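Local atomic coordinates of Rab GDP-dissociation inhibitor (Saccharomyces cerevisiae, PDB entry 2BCG), a protein that regulates Rab GTPases of the yeast secretory pathway such as SEC4 by blocking release of their GDP, and extracts GDP-bound YPT7 from vacuolar membranes. Residues A[315-320]-A[362-367]; A[319-324]-A[384-389]. All coordinates share one frame; numbering follows the deposited sequence. Where two conformers were deposited one is given.

Interaction 1 of 2, residues A[315-320]-A[362-367]; sequences CILNHP and YLAIIS
Pro-320 lies across one face of the Tyr-362 ring, taken in one of its two deposited conformers: its CA stands over the ring centre, 3.8 Å from the centroid and 12° off the normal, a CH-pi contact. Pro-320 N covers CE1 on the same face, and Pro-320 CG reaches the phenol oxygen OH at 3.6 Å. CG of Tyr-362 is anti to its carbonyl carbon (chi1 -68°), beside the backbone N; the ring beyond packs its face against the chain just after strand 303-317. An alanine at Pro-320 would probably leave the phenol end without its CG and CD cover and the backbone freer to turn. The strands pair antiparallel. Leu-317 N gives a nearly straight bond to Tyr-362 O (2.9 Å, 179°), returned by Tyr-362 N to Leu-317 O; Cys-315 and Ala-364 exchange a second pair, with Cys-315 N to Ala-364 O at 2.8 Å. Between them, Ile-316 and Leu-363 form a non-hydrogen-bonded pair, side by side on the face opposite Leu-317 and Tyr-362, with Ile-316 CG1 4.1 Å from Leu-363 CD2. Main-chain bonds fix the register, while the side chains add apolar and CH-pi packing; His-319 O, buried near the tyrosine, has no polar partner.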
ATOM      1  N   CYS A 315      13.250 -14.062  -3.944  1.00 10.69           N
ATOM      2  CA  CYS A 315      14.677 -14.327  -3.787  1.00 11.42           C
ATOM      3  C   CYS A 315      15.343 -13.205  -3.037  1.00 11.53           C
ATOM      4  O   CYS A 315      15.045 -12.031  -3.303  1.00 12.52           O
ATOM      5  CB  CYS A 315      15.341 -14.425  -5.149  1.00 11.75           C
ATOM      6  SG  CYS A 315      14.606 -15.756  -6.153  1.00 13.72           S
ATOM      7  N   ILE A 316      16.224 -13.569  -2.105  1.00 10.59           N
ATOM      8  CA  ILE A 316      17.022 -12.577  -1.382  1.00 10.48           C
ATOM      9  C   ILE A 316      18.432 -12.647  -1.921  1.00 10.85           C
ATOM     10  O   ILE A 316      19.022 -13.722  -1.999  1.00 11.31           O
ATOM     11  CB  ILE A 316      17.058 -12.824   0.132  1.00 11.20           C
ATOM     12  CG1 ILE A 316      15.656 -12.747   0.752  1.00 12.02           C
ATOM     13  CG2 ILE A 316      18.033 -11.822   0.793  1.00 11.98           C
ATOM     14  CD1 ILE A 316      15.626 -13.171   2.264  1.00 12.08           C
ATOM     15  N   LEU A 317      18.905 -11.487  -2.360  1.00 10.62           N
ATOM     16  CA  LEU A 317      20.295 -11.363  -2.846  1.00 11.61           C
ATOM     17  C   LEU A 317      21.033 -10.479  -1.883  1.00 13.10           C
ATOM     18  O   LEU A 317      20.433  -9.669  -1.196  1.00 13.10           O
ATOM     19  CB  LEU A 317      20.361 -10.729  -4.226  1.00 10.94           C
ATOM     20  CG  LEU A 317      19.308 -11.159  -5.268  1.00 10.61           C
ATOM     21  CD1 LEU A 317      19.466 -10.378  -6.530  1.00 11.90           C
ATOM     22  CD2 LEU A 317      19.409 -12.633  -5.583  1.00 14.56           C
ATOM     23  N   ASN A 318      22.358 -10.636  -1.850  1.00 13.08           N
ATOM     24  CA  ASN A 318      23.171  -9.707  -1.072  1.00 14.74           C
ATOM     25  C   ASN A 318      24.023  -8.804  -1.980  1.00 14.82           C
ATOM     26  O   ASN A 318      25.081  -8.293  -1.565  1.00 15.05           O
ATOM     27  CB  ASN A 318      23.990 -10.442  -0.005  1.00 16.78           C
ATOM     28  CG  ASN A 318      25.057 -11.289  -0.572  1.00 19.28           C
ATOM     29  OD1 ASN A 318      25.252 -11.359  -1.784  1.00 20.12           O
ATOM     30  ND2 ASN A 318      25.790 -11.979   0.322  1.00 25.27           N
ATOM     31  N   HIS A 319      23.569  -8.641  -3.221  1.00 12.98           N
ATOM     32  CA  HIS A 319      24.259  -7.832  -4.232  1.00 12.96           C
ATOM     33  C   HIS A 319      23.260  -7.397  -5.304  1.00 12.52           C
ATOM     34  O   HIS A 319      22.201  -7.997  -5.454  1.00 12.81           O
ATOM     35  CB  HIS A 319      25.321  -8.698  -4.911  1.00 12.75           C
ATOM     36  CG  HIS A 319      24.738  -9.930  -5.514  1.00 13.07           C
ATOM     37  ND1 HIS A 319      24.092  -9.920  -6.733  1.00 13.87           N
ATOM     38  CD2 HIS A 319      24.629 -11.194  -5.036  1.00 13.33           C
ATOM     39  CE1 HIS A 319      23.620 -11.129  -6.989  1.00 13.87           C
ATOM     40  NE2 HIS A 319      23.947 -11.919  -5.983  1.00 12.39           N
ATOM     41  N   PRO A 320      23.615  -6.367  -6.101  1.00 11.97           N
ATOM     42  CA  PRO A 320      22.705  -5.972  -7.208  1.00 11.49           C
ATOM     43  C   PRO A 320      22.544  -6.990  -8.309  1.00 10.86           C
ATOM     44  O   PRO A 320      23.336  -7.913  -8.451  1.00 11.52           O
ATOM     45  CB  PRO A 320      23.326  -4.696  -7.778  1.00 11.94           C
ATOM     46  CG  PRO A 320      24.501  -4.398  -6.948  1.00 15.99           C
ATOM     47  CD  PRO A 320      24.817  -5.508  -6.020  1.00 13.60           C
ATOM     48  N   TYR A 362      18.879  -7.238  -1.694  1.00 10.76           N
ATOM     49  CA  TYR A 362      17.908  -6.964  -2.758  1.00 11.13           C
ATOM     50  C   TYR A 362      16.872  -8.040  -2.671  1.00 10.93           C
ATOM     51  O   TYR A 362      17.195  -9.180  -2.331  1.00 12.05           O
ATOM     52  CB  TYR A 362      18.582  -6.957  -4.151  0.70 11.94           C
ATOM     53  CG  TYR A 362      19.529  -5.787  -4.347  0.70 13.05           C
ATOM     54  CD1 TYR A 362      20.751  -5.717  -3.647  0.70 12.30           C
ATOM     55  CD2 TYR A 362      19.210  -4.753  -5.233  0.70 13.65           C
ATOM     56  CE1 TYR A 362      21.608  -4.630  -3.819  0.70 15.07           C
ATOM     57  CE2 TYR A 362      20.076  -3.675  -5.415  0.70 14.59           C
ATOM     58  CZ  TYR A 362      21.262  -3.627  -4.692  0.70 15.12           C
ATOM     59  OH  TYR A 362      22.132  -2.587  -4.863  0.70 16.81           O
ATOM     60  N   LEU A 363      15.640  -7.664  -2.999  1.00 10.61           N
ATOM     61  CA  LEU A 363      14.563  -8.621  -3.149  1.00 11.02           C
ATOM     62  C   LEU A 363      14.280  -8.720  -4.649  1.00 11.07           C
ATOM     63  O   LEU A 363      14.105  -7.723  -5.336  1.00 12.29           O
ATOM     64  CB  LEU A 363      13.292  -8.135  -2.439  1.00 12.09           C
ATOM     65  CG  LEU A 363      13.357  -8.063  -0.896  1.00 12.74           C
ATOM     66  CD1 LEU A 363      12.135  -7.387  -0.329  1.00 15.97           C
ATOM     67  CD2 LEU A 363      13.490  -9.476  -0.345  1.00 16.21           C
ATOM     68  N   ALA A 364      14.222  -9.937  -5.147  1.00 10.11           N
ATOM     69  CA  ALA A 364      13.920 -10.161  -6.563  1.00  9.62           C
ATOM     70  C   ALA A 364      12.812 -11.172  -6.583  1.00 10.12           C
ATOM     71  O   ALA A 364      13.005 -12.336  -6.174  1.00 11.19           O
ATOM     72  CB  ALA A 364      15.137 -10.690  -7.295  1.00 10.40           C
ATOM     73  N   ILE A 365      11.632 -10.724  -6.991  1.00 10.64           N
ATOM     74  CA  ILE A 365      10.498 -11.618  -7.003  1.00 12.72           C
ATOM     75  C   ILE A 365      10.170 -11.980  -8.451  1.00 12.45           C
ATOM     76  O   ILE A 365       9.888 -11.118  -9.279  1.00 13.21           O
ATOM     77  CB  ILE A 365       9.275 -10.998  -6.340  1.00 13.18           C
ATOM     78  CG1 ILE A 365       9.634 -10.523  -4.913  1.00 14.19           C
ATOM     79  CG2 ILE A 365       8.159 -12.035  -6.316  1.00 16.04           C
ATOM     80  CD1 ILE A 365       8.418  -9.983  -4.117  1.00 16.68           C
ATOM     81  N   ILE A 366      10.276 -13.260  -8.755  1.00 12.26           N
ATOM     82  CA  ILE A 366      10.095 -13.762 -10.115  1.00 12.94           C
ATOM     83  C   ILE A 366       8.689 -14.345 -10.176  1.00 13.30           C
ATOM     84  O   ILE A 366       8.261 -15.054  -9.246  1.00 13.62           O
ATOM     85  CB  ILE A 366      11.106 -14.882 -10.440  1.00 13.78           C
ATOM     86  CG1 ILE A 366      12.569 -14.367 -10.362  1.00 15.18           C
ATOM     87  CG2 ILE A 366      10.825 -15.473 -11.814  1.00 15.49           C
ATOM     88  CD1 ILE A 366      13.561 -15.519 -10.237  1.00 15.88           C
ATOM     89  N   SER A 367       7.977 -14.096 -11.266  1.00 12.77           N
ATOM     90  CA  SER A 367       6.644 -14.701 -11.380  1.00 13.58           C
ATOM     91  C   SER A 367       6.264 -14.989 -12.810  1.00 13.29           C
ATOM     92  O   SER A 367       6.688 -14.301 -13.736  1.00 12.37           O
ATOM     93  CB  SER A 367       5.602 -13.836 -10.705  1.00 14.85           C
ATOM     94  OG  SER A 367       5.401 -12.671 -11.425  1.00 16.30           O
TER

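Interaction 2 of 2, residues A[319-324]-A[384-389]; sequences HPVPNT and KLLGPI
His-319 gives the one direct hydrogen bond between 319-324 and 384-389: NE2 donates to Pro-388 O at 2.8 Å. The donor lies in the carbonyl plane, on a lone pair, although the oxygen sits 16° out of the ring plane. CG of His-319 stands between the backbone N and the carbonyl carbon (chi1 57°), and the ring beyond it meets the 384-389 loop through NE2 and CE1. Its ND1 is already used on Pro-320 O, so both ring nitrogens act as donors, which would probably hold the ring's rotation and is consistent with a protonated imidazole. CE1 meets Leu-386 O edge-on at 3.0 Å; that buried oxygen has no hydrogen-bonding partner.

One water adds a second polar link, donating to Pro-322 O and to Leu-385 O, at 2.8 Å from each oxygen.

The remaining contacts are van der Waals. Pro-322 CD rests 3.3 Å from Leu-385 O, and Val-321 CG2 touches Leu-386 CD2 at 4.2 Å. Pro-388 CD packs against His-319 NE2 at 3.6 Å. Gly-387 has positive phi (73°), and a CB there would run into His-319 CE1.

This is loop-to-loop packing tied by a histidine to main-chain carbonyls: the link after strand 303-317 meets the turn joining helix 380-383 to strand 391-402, over one face of the mixed sheet, where Leu-386 packs on Cys-315, Leu-317 and Ala-364.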
ATOM      1  N   HIS A 319      23.569  -8.641  -3.221  1.00 12.98           N
ATOM      2  CA  HIS A 319      24.259  -7.832  -4.232  1.00 12.96           C
ATOM      3  C   HIS A 319      23.260  -7.397  -5.304  1.00 12.52           C
ATOM      4  O   HIS A 319      22.201  -7.997  -5.454  1.00 12.81           O
ATOM      5  CB  HIS A 319      25.321  -8.698  -4.911  1.00 12.75           C
ATOM      6  CG  HIS A 319      24.738  -9.930  -5.514  1.00 13.07           C
ATOM      7  ND1 HIS A 319      24.092  -9.920  -6.733  1.00 13.87           N
ATOM      8  CD2 HIS A 319      24.629 -11.194  -5.036  1.00 13.33           C
ATOM      9  CE1 HIS A 319      23.620 -11.129  -6.989  1.00 13.87           C
ATOM     10  NE2 HIS A 319      23.947 -11.919  -5.983  1.00 12.39           N
ATOM     11  N   PRO A 320      23.615  -6.367  -6.101  1.00 11.97           N
ATOM     12  CA  PRO A 320      22.705  -5.972  -7.208  1.00 11.49           C
ATOM     13  C   PRO A 320      22.544  -6.990  -8.309  1.00 10.86           C
ATOM     14  O   PRO A 320      23.336  -7.913  -8.451  1.00 11.52           O
ATOM     15  CB  PRO A 320      23.326  -4.696  -7.778  1.00 11.94           C
ATOM     16  CG  PRO A 320      24.501  -4.398  -6.948  1.00 15.99           C
ATOM     17  CD  PRO A 320      24.817  -5.508  -6.020  1.00 13.60           C
ATOM     18  N   VAL A 321      21.488  -6.836  -9.088  1.00 10.70           N
ATOM     19  CA  VAL A 321      21.294  -7.768 -10.213  1.00 10.57           C
ATOM     20  C   VAL A 321      22.316  -7.459 -11.315  1.00 10.88           C
ATOM     21  O   VAL A 321      22.506  -6.287 -11.678  1.00 11.12           O
ATOM     22  CB  VAL A 321      19.846  -7.667 -10.746  1.00 11.45           C
ATOM     23  CG1 VAL A 321      19.631  -8.489 -11.996  1.00 11.89           C
ATOM     24  CG2 VAL A 321      18.870  -8.028  -9.618  1.00 12.23           C
ATOM     25  N   PRO A 322      22.993  -8.494 -11.830  1.00 11.25           N
ATOM     26  CA  PRO A 322      23.950  -8.231 -12.934  1.00 10.81           C
ATOM     27  C   PRO A 322      23.318  -7.497 -14.143  1.00 11.23           C
ATOM     28  O   PRO A 322      22.128  -7.666 -14.452  1.00 11.29           O
ATOM     29  CB  PRO A 322      24.460  -9.628 -13.327  1.00 10.94           C
ATOM     30  CG  PRO A 322      24.127 -10.526 -12.117  1.00 12.85           C
ATOM     31  CD  PRO A 322      22.939  -9.921 -11.418  1.00 11.04           C
ATOM     32  N   ASN A 323      24.138  -6.674 -14.828  1.00 10.62           N
ATOM     33  CA  ASN A 323      23.763  -6.000 -16.060  1.00 11.42           C
ATOM     34  C   ASN A 323      22.561  -5.061 -15.921  1.00 11.41           C
ATOM     35  O   ASN A 323      21.731  -4.946 -16.822  1.00 12.46           O
ATOM     36  CB  ASN A 323      23.585  -7.020 -17.208  1.00 11.41           C
ATOM     37  CG  ASN A 323      24.861  -7.745 -17.524  1.00 13.41           C
ATOM     38  OD1 ASN A 323      24.971  -9.011 -17.466  1.00 16.26           O
ATOM     39  ND2 ASN A 323      25.853  -6.977 -17.803  1.00 12.25           N
ATOM     40  N   THR A 324      22.510  -4.370 -14.773  1.00 10.96           N
ATOM     41  CA  THR A 324      21.469  -3.366 -14.565  1.00 11.55           C
ATOM     42  C   THR A 324      22.065  -2.056 -14.101  1.00 11.30           C
ATOM     43  O   THR A 324      21.358  -1.205 -13.540  1.00 11.73           O
ATOM     44  CB  THR A 324      20.426  -3.841 -13.515  1.00 11.83           C
ATOM     45  OG1 THR A 324      21.059  -3.995 -12.219  1.00 10.73           O
ATOM     46  CG2 THR A 324      19.735  -5.147 -13.961  1.00 13.11           C
ATOM     47  N   LYS A 384      18.760 -17.461 -13.349  1.00 12.78           N
ATOM     48  CA  LYS A 384      20.114 -17.291 -13.916  1.00 15.28           C
ATOM     49  C   LYS A 384      20.513 -15.816 -14.078  1.00 14.30           C
ATOM     50  O   LYS A 384      21.711 -15.491 -14.121  1.00 17.64           O
ATOM     51  CB  LYS A 384      20.215 -17.972 -15.265  0.50 15.33           C
ATOM     52  CG  LYS A 384      20.561 -19.431 -15.190  0.50 17.61           C
ATOM     53  CD  LYS A 384      20.402 -20.041 -16.569  0.50 20.30           C
ATOM     54  CE  LYS A 384      21.295 -21.245 -16.768  0.50 22.15           C
ATOM     55  NZ  LYS A 384      20.615 -22.256 -17.633  0.50 25.27           N
ATOM     56  N   LEU A 385      19.525 -14.924 -14.204  1.00 11.85           N
ATOM     57  CA  LEU A 385      19.821 -13.494 -14.411  1.00 12.09           C
ATOM     58  C   LEU A 385      20.231 -12.836 -13.103  1.00 12.05           C
ATOM     59  O   LEU A 385      20.707 -11.720 -13.106  1.00 13.15           O
ATOM     60  CB  LEU A 385      18.603 -12.767 -14.954  1.00 10.79           C
ATOM     61  CG  LEU A 385      18.126 -13.184 -16.345  1.00 12.21           C
ATOM     62  CD1 LEU A 385      16.788 -12.537 -16.699  1.00 13.06           C
ATOM     63  CD2 LEU A 385      19.188 -12.789 -17.384  1.00 15.01           C
ATOM     64  N   LEU A 386      20.010 -13.503 -11.975  1.00 10.91           N
ATOM     65  CA  LEU A 386      20.172 -12.811 -10.686  1.00 11.57           C
ATOM     66  C   LEU A 386      21.528 -12.888 -10.037  1.00 12.54           C
ATOM     67  O   LEU A 386      21.762 -12.194  -9.060  1.00 13.32           O
ATOM     68  CB  LEU A 386      19.160 -13.338  -9.660  1.00 11.82           C
ATOM     69  CG  LEU A 386      17.698 -13.240 -10.107  1.00 11.66           C
ATOM     70  CD1 LEU A 386      16.782 -13.715  -8.977  1.00 13.38           C
ATOM     71  CD2 LEU A 386      17.287 -11.821 -10.515  1.00 13.18           C
ATOM     72  N   GLY A 387      22.424 -13.728 -10.553  1.00 13.20           N
ATOM     73  CA  GLY A 387      23.656 -13.986  -9.823  1.00 13.77           C
ATOM     74  C   GLY A 387      23.382 -14.882  -8.591  1.00 13.00           C
ATOM     75  O   GLY A 387      22.307 -15.476  -8.454  1.00 12.88           O
ATOM     76  N   PRO A 388      24.364 -15.004  -7.681  1.00 13.12           N
ATOM     77  CA  PRO A 388      24.151 -15.904  -6.536  1.00 13.27           C
ATOM     78  C   PRO A 388      22.940 -15.500  -5.684  1.00 13.71           C
ATOM     79  O   PRO A 388      22.722 -14.337  -5.410  1.00 13.22           O
ATOM     80  CB  PRO A 388      25.457 -15.789  -5.746  1.00 14.42           C
ATOM     81  CG  PRO A 388      26.485 -15.366  -6.767  1.00 14.90           C
ATOM     82  CD  PRO A 388      25.737 -14.459  -7.711  1.00 13.48           C
ATOM     83  N   ILE A 389      22.171 -16.493  -5.251  1.00 12.44           N
ATOM     84  CA  ILE A 389      20.933 -16.218  -4.486  1.00 13.47           C
ATOM     85  C   ILE A 389      21.129 -16.740  -3.056  1.00 13.81           C
ATOM     86  O   ILE A 389      21.546 -17.904  -2.860  1.00 15.42           O
ATOM     87  CB  ILE A 389      19.687 -16.877  -5.168  1.00 12.94           C
ATOM     88  CG1 ILE A 389      19.440 -16.303  -6.583  1.00 13.93           C
ATOM     89  CG2 ILE A 389      18.460 -16.776  -4.231  1.00 13.42           C
ATOM     90  CD1 ILE A 389      18.532 -17.167  -7.480  1.00 14.24           C
TER
HETATM   91  O   HOH W   1      20.902 -10.012 -15.295  1.00 13.59           O

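Interactions 1 and 2 share His-319 and Pro-320, and their centres lie about 8 Å apart. As the chain leaves strand 303-317, Pro-320 goes to the tyrosine of strand 362-369, while the histidine before it turns to the 384-389 loop. The two contacts also meet directly: Ala-364 CB lies 3.8 Å from Leu-386 CD1, and Leu-317 CD2 is 3.8 Å from Ile-389 CG1. The loop therefore packs on the sheet face that carries Cys-315, Leu-317 and Ala-364. None of these residues belongs to the geranylgeranyl pockets or to the YPT1-interacting regions 108-114 and 236-261; interaction 1 pairs two inner strands of the mixed sheet, and interaction 2 packs the adjoining loops over its face.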